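Local coordinates for protein MmeI (Methylophilus methylotrophus, PDB 5HR4) that acts as a Type IIL restriction-modification enzyme that binds DNA and probably transfers a methyl group from S-adenosylmethionine to the exocyclic amino group of adenine, at residues P327-E332 / V371-E376; L348-K353 / I382-G387; F786-S791 / K874-V879. One frame throughout, in Å; residues are numbered along the deposited sequence.

Contact 1. Residues P327-E332 / V371-E376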
# COMPACT_ATOMS: atom_id res chain seq x y z
N PRO A 327 -5.25 18.44 -1.87
CA PRO A 327 -5.33 18.72 -3.31
C PRO A 327 -6.65 18.30 -3.94
O PRO A 327 -7.09 18.94 -4.90
CB PRO A 327 -4.16 17.92 -3.91
CG PRO A 327 -3.35 17.46 -2.75
CD PRO A 327 -4.28 17.37 -1.59
N LEU A 328 -7.30 17.23 -3.46
CA LEU A 328 -8.49 16.76 -4.15
C LEU A 328 -9.60 17.80 -4.10
O LEU A 328 -10.19 18.15 -5.13
CB LEU A 328 -8.98 15.43 -3.57
CG LEU A 328 -10.02 14.68 -4.44
CD1 LEU A 328 -9.53 14.48 -5.88
CD2 LEU A 328 -10.44 13.34 -3.81
N PHE A 329 -9.90 18.33 -2.92
CA PHE A 329 -10.94 19.36 -2.85
C PHE A 329 -10.68 20.41 -1.79
O PHE A 329 -11.01 21.58 -2.00
CB PHE A 329 -12.31 18.72 -2.60
CG PHE A 329 -12.33 17.78 -1.44
CD1 PHE A 329 -12.07 16.44 -1.62
CD2 PHE A 329 -12.61 18.24 -0.17
CE1 PHE A 329 -12.07 15.56 -0.54
CE2 PHE A 329 -12.62 17.38 0.91
CZ PHE A 329 -12.34 16.03 0.72
N LEU A 330 -10.07 20.02 -0.66
CA LEU A 330 -10.17 20.81 0.56
C LEU A 330 -9.50 22.17 0.40
O LEU A 330 -10.11 23.21 0.66
CB LEU A 330 -9.57 20.04 1.74
CG LEU A 330 -9.69 20.72 3.11
CD1 LEU A 330 -11.09 21.16 3.36
CD2 LEU A 330 -9.18 19.87 4.25
N ASP A 331 -8.24 22.19 -0.05
CA ASP A 331 -7.56 23.46 -0.23
C ASP A 331 -8.39 24.41 -1.11
O ASP A 331 -8.52 25.60 -0.80
CB ASP A 331 -6.17 23.28 -0.83
CG ASP A 331 -5.17 22.65 0.15
OD1 ASP A 331 -5.45 22.67 1.38
OD2 ASP A 331 -4.09 22.16 -0.30
N GLU A 332 -8.96 23.90 -2.21
CA GLU A 332 -9.72 24.82 -3.06
C GLU A 332 -10.93 25.36 -2.34
O GLU A 332 -11.31 26.52 -2.54
CB GLU A 332 -10.13 24.17 -4.38
N VAL A 371 -14.26 10.10 7.78
CA VAL A 371 -14.33 10.79 9.06
C VAL A 371 -13.51 12.08 9.00
O VAL A 371 -14.01 13.17 9.28
CB VAL A 371 -13.88 9.86 10.20
CG1 VAL A 371 -13.54 10.65 11.45
CG2 VAL A 371 -14.98 8.86 10.51
N ILE A 372 -12.24 11.97 8.58
CA ILE A 372 -11.41 13.17 8.41
C ILE A 372 -12.09 14.17 7.49
O ILE A 372 -12.09 15.38 7.76
CB ILE A 372 -10.01 12.81 7.88
CG1 ILE A 372 -9.31 11.90 8.86
CG2 ILE A 372 -9.17 14.08 7.72
CD1 ILE A 372 -9.13 12.60 10.19
N THR A 373 -12.67 13.71 6.37
CA THR A 373 -13.29 14.64 5.44
C THR A 373 -14.45 15.37 6.09
O THR A 373 -14.55 16.60 6.03
CB THR A 373 -13.78 13.94 4.17
OG1 THR A 373 -12.67 13.39 3.45
CG2 THR A 373 -14.53 14.94 3.30
N TYR A 374 -15.32 14.62 6.75
CA TYR A 374 -16.47 15.24 7.40
C TYR A 374 -16.03 16.20 8.49
O TYR A 374 -16.71 17.20 8.73
CB TYR A 374 -17.40 14.14 7.95
CG TYR A 374 -18.57 14.63 8.76
CD1 TYR A 374 -19.59 15.38 8.17
CD2 TYR A 374 -18.67 14.34 10.12
CE1 TYR A 374 -20.66 15.86 8.92
CE2 TYR A 374 -19.74 14.80 10.87
CZ TYR A 374 -20.73 15.56 10.26
OH TYR A 374 -21.79 16.02 10.99
N ARG A 375 -14.90 15.94 9.15
CA ARG A 375 -14.47 16.84 10.21
C ARG A 375 -13.94 18.15 9.63
O ARG A 375 -14.25 19.23 10.13
CB ARG A 375 -13.42 16.16 11.09
CG ARG A 375 -12.49 17.14 11.77
CD ARG A 375 -11.80 16.55 12.98
NE ARG A 375 -10.64 15.73 12.64
CZ ARG A 375 -9.55 16.18 12.03
NH1 ARG A 375 -9.49 17.46 11.67
NH2 ARG A 375 -8.53 15.37 11.77
N GLU A 376 -13.15 18.06 8.57
CA GLU A 376 -12.70 19.27 7.89
C GLU A 376 -13.88 20.08 7.37
O GLU A 376 -13.89 21.32 7.47
CB GLU A 376 -11.76 18.88 6.75
CG GLU A 376 -10.50 18.23 7.28
CD GLU A 376 -9.82 19.12 8.30
OE1 GLU A 376 -9.53 20.28 7.94
OE2 GLU A 376 -9.60 18.69 9.45
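E376, whose aliphatic part lies against L330, carries the shortest polar bond here: its OE2 forms a salt bridge of 2.5 Å with NH1 of R375, its neighbour on helix 368-388. R375 has a second acid partner in E318, at the start of helix 318-340, so the arginine spans both helices from outside the apolar contact. The first torsion of E376 (chi1 -64°) directs CG away from its own carbonyl carbon and sets it against the leucine; the bend that follows at chi2 then turns the carboxylate. CD2 of L330 rests 3.7 Å from CG of E376, the leucine lying across the glutamate chain. This is a plain example of an amphipathic side chain doing two jobs: CB, CG and OE1 all border CD2 of L330, while OE2 is the oxygen paired with R375.

The setting is a class I methyltransferase fold, whose parallel strands follow the characteristic order 3-2-1-4-5. Helix 368-388 follows the first of them, strand 359-361, whereas helix 318-340 comes before that strand in the chain.

One turn back along helix 368-388, T373 meets F329. Its methyl CG2 comes within 3.6 Å of CZ of the phenyl ring, approaching obliquely, while OG1 lies in the ring plane at the edge. The hydroxyl is hydrogen-bonded to the carbonyl O of F369, which fixes the rotation of the threonine and so aims CG2 at the ring. F329 sits in a wider pi-type turn spanning 327-330. Its ring also meets F359 and F477, which belong to strands 359-361 and 477-480, and thereby wedges helix 318-340 against the sheet as well as against helix 368-388.

Contact 2. Residues L348-K353 / I382-G387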
# COMPACT_ATOMS: atom_id res chain seq x y z
N LEU A 348 -23.75 32.50 1.12
CA LEU A 348 -24.92 31.64 1.17
C LEU A 348 -24.87 30.58 0.08
O LEU A 348 -25.09 29.39 0.34
CB LEU A 348 -26.19 32.49 1.05
CG LEU A 348 -26.57 33.23 2.33
CD1 LEU A 348 -27.39 34.49 2.05
CD2 LEU A 348 -27.32 32.28 3.25
N ALA A 349 -24.56 30.99 -1.15
CA ALA A 349 -24.41 30.02 -2.23
C ALA A 349 -23.29 29.04 -1.91
O ALA A 349 -23.41 27.84 -2.22
CB ALA A 349 -24.16 30.74 -3.56
N PHE A 350 -22.22 29.52 -1.26
CA PHE A 350 -21.12 28.64 -0.87
C PHE A 350 -21.56 27.60 0.14
O PHE A 350 -21.11 26.45 0.09
CB PHE A 350 -19.97 29.48 -0.32
CG PHE A 350 -18.74 28.68 0.04
CD1 PHE A 350 -17.93 28.16 -0.95
CD2 PHE A 350 -18.39 28.48 1.37
CE1 PHE A 350 -16.79 27.45 -0.63
CE2 PHE A 350 -17.24 27.76 1.71
CZ PHE A 350 -16.44 27.25 0.71
N HIS A 351 -22.44 27.97 1.07
CA HIS A 351 -22.93 26.98 2.02
C HIS A 351 -23.71 25.88 1.30
O HIS A 351 -23.46 24.69 1.51
CB HIS A 351 -23.80 27.60 3.09
CG HIS A 351 -23.80 26.82 4.37
ND1 HIS A 351 -24.49 27.22 5.49
CD2 HIS A 351 -23.17 25.68 4.70
CE1 HIS A 351 -24.28 26.35 6.47
NE2 HIS A 351 -23.48 25.41 6.01
N LYS A 352 -24.68 26.28 0.47
CA LYS A 352 -25.48 25.29 -0.25
C LYS A 352 -24.59 24.40 -1.10
O LYS A 352 -24.87 23.20 -1.22
CB LYS A 352 -26.54 25.98 -1.13
N LYS A 353 -23.50 24.95 -1.65
CA LYS A 353 -22.56 24.10 -2.38
C LYS A 353 -21.89 23.10 -1.45
O LYS A 353 -21.68 21.94 -1.83
CB LYS A 353 -21.49 24.94 -3.09
CG LYS A 353 -20.75 24.14 -4.16
CD LYS A 353 -19.23 24.31 -4.08
CE LYS A 353 -18.74 25.47 -4.94
NZ LYS A 353 -17.25 25.58 -4.95
N ILE A 382 -17.92 25.91 10.33
CA ILE A 382 -17.98 26.82 11.48
C ILE A 382 -17.64 28.25 11.05
O ILE A 382 -18.35 29.20 11.38
CB ILE A 382 -17.03 26.35 12.61
CG1 ILE A 382 -17.68 25.32 13.52
CG2 ILE A 382 -16.56 27.54 13.46
CD1 ILE A 382 -16.68 24.70 14.51
N GLU A 383 -16.54 28.41 10.32
CA GLU A 383 -16.16 29.73 9.84
C GLU A 383 -17.21 30.30 8.90
O GLU A 383 -17.40 31.52 8.85
CB GLU A 383 -14.78 29.67 9.17
CG GLU A 383 -13.65 29.18 10.09
CD GLU A 383 -13.69 29.84 11.48
OE1 GLU A 383 -13.88 31.08 11.58
OE2 GLU A 383 -13.54 29.13 12.49
N VAL A 384 -17.91 29.43 8.16
CA VAL A 384 -18.98 29.92 7.28
C VAL A 384 -20.10 30.54 8.11
O VAL A 384 -20.55 31.66 7.85
CB VAL A 384 -19.51 28.80 6.37
CG1 VAL A 384 -20.88 29.18 5.82
CG2 VAL A 384 -18.52 28.52 5.24
N LEU A 385 -20.56 29.81 9.13
CA LEU A 385 -21.57 30.37 10.03
C LEU A 385 -21.05 31.58 10.79
O LEU A 385 -21.83 32.49 11.11
CB LEU A 385 -22.09 29.29 10.98
CG LEU A 385 -22.83 28.27 10.11
CD1 LEU A 385 -23.29 26.98 10.85
CD2 LEU A 385 -24.00 28.98 9.47
N ARG A 386 -19.74 31.63 11.09
CA ARG A 386 -19.16 32.84 11.68
C ARG A 386 -19.34 34.01 10.73
O ARG A 386 -19.80 35.09 11.12
CB ARG A 386 -17.68 32.62 12.03
CG ARG A 386 -16.98 33.80 12.74
CD ARG A 386 -16.36 33.35 14.09
NE ARG A 386 -15.51 32.16 13.96
CZ ARG A 386 -15.20 31.33 14.96
NH1 ARG A 386 -15.65 31.56 16.19
NH2 ARG A 386 -14.42 30.28 14.75
N GLY A 387 -19.05 33.78 9.45
CA GLY A 387 -19.28 34.75 8.40
C GLY A 387 -20.72 35.21 8.33
O GLY A 387 -21.01 36.39 8.56
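V384 is received by two rings of helix 344-355, one offering a face and the other an edge. Its CG1 methyl sits over the imidazole of H351, 4.2 Å from the ring centroid and 16° off the ring normal, a CH-pi contact displaced somewhat toward the rim. CG2, the other branch, comes to the edge of F350 near the ring plane, with CE2 3.8 Å away. The valine is turned with CG1 anti to the backbone N (chi1 162°), a setting that sends one methyl to each ring. L385 adds a third contact, bringing CD2 to 4.0 Å from CE1 of H351 by an oblique approach.

The histidine is held from the same helix that it packs upon: its NE2 is hydrogen-bonded to OE2 of E381, which probably limits rotation of the imidazole, consistent with the face it presents to V384. Farther out, R386 grips E383 side-on, NE reaching OE1 at 3.1 Å and NH2 reaching OE2 at 2.7 Å, and through NH1 it also pairs with E440 of helix 416-440.

The two segments run nearly antiparallel, at 154° with axes 10.7 Å apart. F337 of helix 318-340 touches both F350 and V384, so three helices meet here, and helix 344-355 then leads the chain toward strand 359-361 of the central sheet.

Contact 3. Residues F786-S791 / K874-V879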
# COMPACT_ATOMS: atom_id res chain seq x y z
N PHE A 786 30.25 -4.76 -20.58
CA PHE A 786 30.45 -4.38 -19.19
C PHE A 786 30.55 -2.87 -19.04
O PHE A 786 30.15 -2.31 -18.00
CB PHE A 786 31.71 -5.03 -18.62
CG PHE A 786 32.09 -4.51 -17.28
CD1 PHE A 786 31.55 -5.06 -16.13
CD2 PHE A 786 32.95 -3.42 -17.15
CE1 PHE A 786 31.88 -4.57 -14.88
CE2 PHE A 786 33.27 -2.92 -15.91
CZ PHE A 786 32.73 -3.49 -14.77
N GLY A 787 31.11 -2.18 -20.03
CA GLY A 787 31.10 -0.74 -19.98
C GLY A 787 29.69 -0.21 -20.11
O GLY A 787 29.29 0.69 -19.37
N LEU A 788 28.91 -0.80 -21.02
CA LEU A 788 27.58 -0.28 -21.28
C LEU A 788 26.69 -0.39 -20.05
O LEU A 788 26.02 0.57 -19.67
CB LEU A 788 26.97 -1.02 -22.47
CG LEU A 788 25.75 -0.31 -23.03
CD1 LEU A 788 26.11 1.11 -23.45
CD2 LEU A 788 25.20 -1.12 -24.20
N LEU A 789 26.69 -1.55 -19.40
CA LEU A 789 25.87 -1.75 -18.21
C LEU A 789 26.43 -1.04 -16.98
O LEU A 789 25.72 -0.92 -15.98
CB LEU A 789 25.73 -3.23 -17.90
CG LEU A 789 25.36 -4.12 -19.08
CD1 LEU A 789 25.09 -5.51 -18.57
CD2 LEU A 789 24.16 -3.55 -19.82
N SER A 790 27.68 -0.61 -17.02
CA SER A 790 28.21 0.21 -15.95
C SER A 790 27.80 1.67 -16.09
O SER A 790 27.86 2.42 -15.11
CB SER A 790 29.73 0.10 -15.90
N SER A 791 27.36 2.08 -17.28
CA SER A 791 27.20 3.49 -17.59
C SER A 791 26.05 4.12 -16.80
O SER A 791 25.05 3.47 -16.50
CB SER A 791 26.93 3.66 -19.09
OG SER A 791 25.62 3.24 -19.42
N LYS A 874 31.63 9.54 -20.19
CA LYS A 874 32.08 10.39 -21.28
C LYS A 874 32.17 9.61 -22.60
O LYS A 874 31.70 10.09 -23.64
CB LYS A 874 33.44 10.99 -20.91
CG LYS A 874 34.01 12.02 -21.89
CD LYS A 874 35.52 11.83 -22.03
CE LYS A 874 36.26 13.15 -22.25
NZ LYS A 874 36.38 13.97 -21.00
N ALA A 875 32.73 8.40 -22.56
CA ALA A 875 32.81 7.57 -23.76
C ALA A 875 31.43 7.11 -24.22
O ALA A 875 31.14 7.15 -25.42
CB ALA A 875 33.71 6.37 -23.50
N VAL A 876 30.57 6.67 -23.29
CA VAL A 876 29.23 6.23 -23.68
C VAL A 876 28.39 7.41 -24.14
O VAL A 876 27.67 7.33 -25.15
CB VAL A 876 28.55 5.47 -22.52
CG1 VAL A 876 27.11 5.07 -22.88
CG2 VAL A 876 29.34 4.23 -22.14
N ASP A 877 28.44 8.52 -23.41
CA ASP A 877 27.67 9.69 -23.81
C ASP A 877 28.06 10.15 -25.20
O ASP A 877 27.20 10.54 -26.00
CB ASP A 877 27.87 10.81 -22.80
CG ASP A 877 27.30 10.48 -21.44
OD1 ASP A 877 26.40 9.60 -21.39
OD2 ASP A 877 27.74 11.09 -20.44
N SER A 878 29.36 10.12 -25.50
CA SER A 878 29.83 10.45 -26.84
C SER A 878 29.19 9.56 -27.90
O SER A 878 28.80 10.03 -28.97
CB SER A 878 31.35 10.36 -26.89
OG SER A 878 31.79 10.06 -28.20
N VAL A 879 29.07 8.26 -27.62
CA VAL A 879 28.46 7.36 -28.60
C VAL A 879 27.02 7.77 -28.88
O VAL A 879 26.54 7.68 -30.02
CB VAL A 879 28.54 5.90 -28.12
CG1 VAL A 879 27.84 4.99 -29.10
CG2 VAL A 879 29.99 5.48 -27.96
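V876 of helix 863-880 points its two methyls at the end of helix 783-790, where S791 and L788 receive them. CG2 of the valine lies 3.9 Å from CB of S791. CG1 is 4.1 Å from CD1 of L788 and also close to the serine CB. The leucine does not start out aimed at its partner; its chain first extends away from its own backbone N (chi1 -165°), and a turn at chi2 (58°) then swings CD1 round to the valine. G787 leaves its backbone carbonyl at the margin of the same patch, 4.5 Å from CG2 of V876.

S791 shows how a polar residue can take part in an apolar contact. Its first torsion (chi1 73°) folds OG back over the main chain, where it gives a hydrogen bond of 2.7 Å to O of L788, in the carbonyl plane, and leaves CB facing the valine. The same carbonyl accepts the backbone N of S791, so two donors from one residue grip it as helix 783-790 ends. OG also caps the N of H794 as the N-cap of helix 792-801, tying the finish of one helix to the start of the next.

The contact thus joins the target recognition region to the C-terminal helices, and W822 borders it by touching L788 and V879. Bonded to O of L788 and N of H794, the serine OG borders V876 without bonding to it. What passes between these two segments is therefore van der Waals contact, made mainly by CB of S791 and the leucine and valine methyls.

Contacts 1 and 2 are successive sites on one helix: 371-376 and 382-387 both belong to helix 368-388, which meets first helix 318-340 and then helix 344-355, themselves consecutive in the chain. Their centres are 15 Å apart, and their nearest atoms come to about 6 Å without touching. Contact 1 lies nearer the cofactor pocket, the side chain of T373 being about 11 Å from the bound sinefungin. Contact 3 belongs to another part of the enzyme, its centre 49 Å from that of contact 1 and 62 Å from that of contact 2. Even so, the nearest atoms of contacts 1 and 3 approach the DNA similarly, to about 15 and 14 Å, against about 29 Å for contact 2.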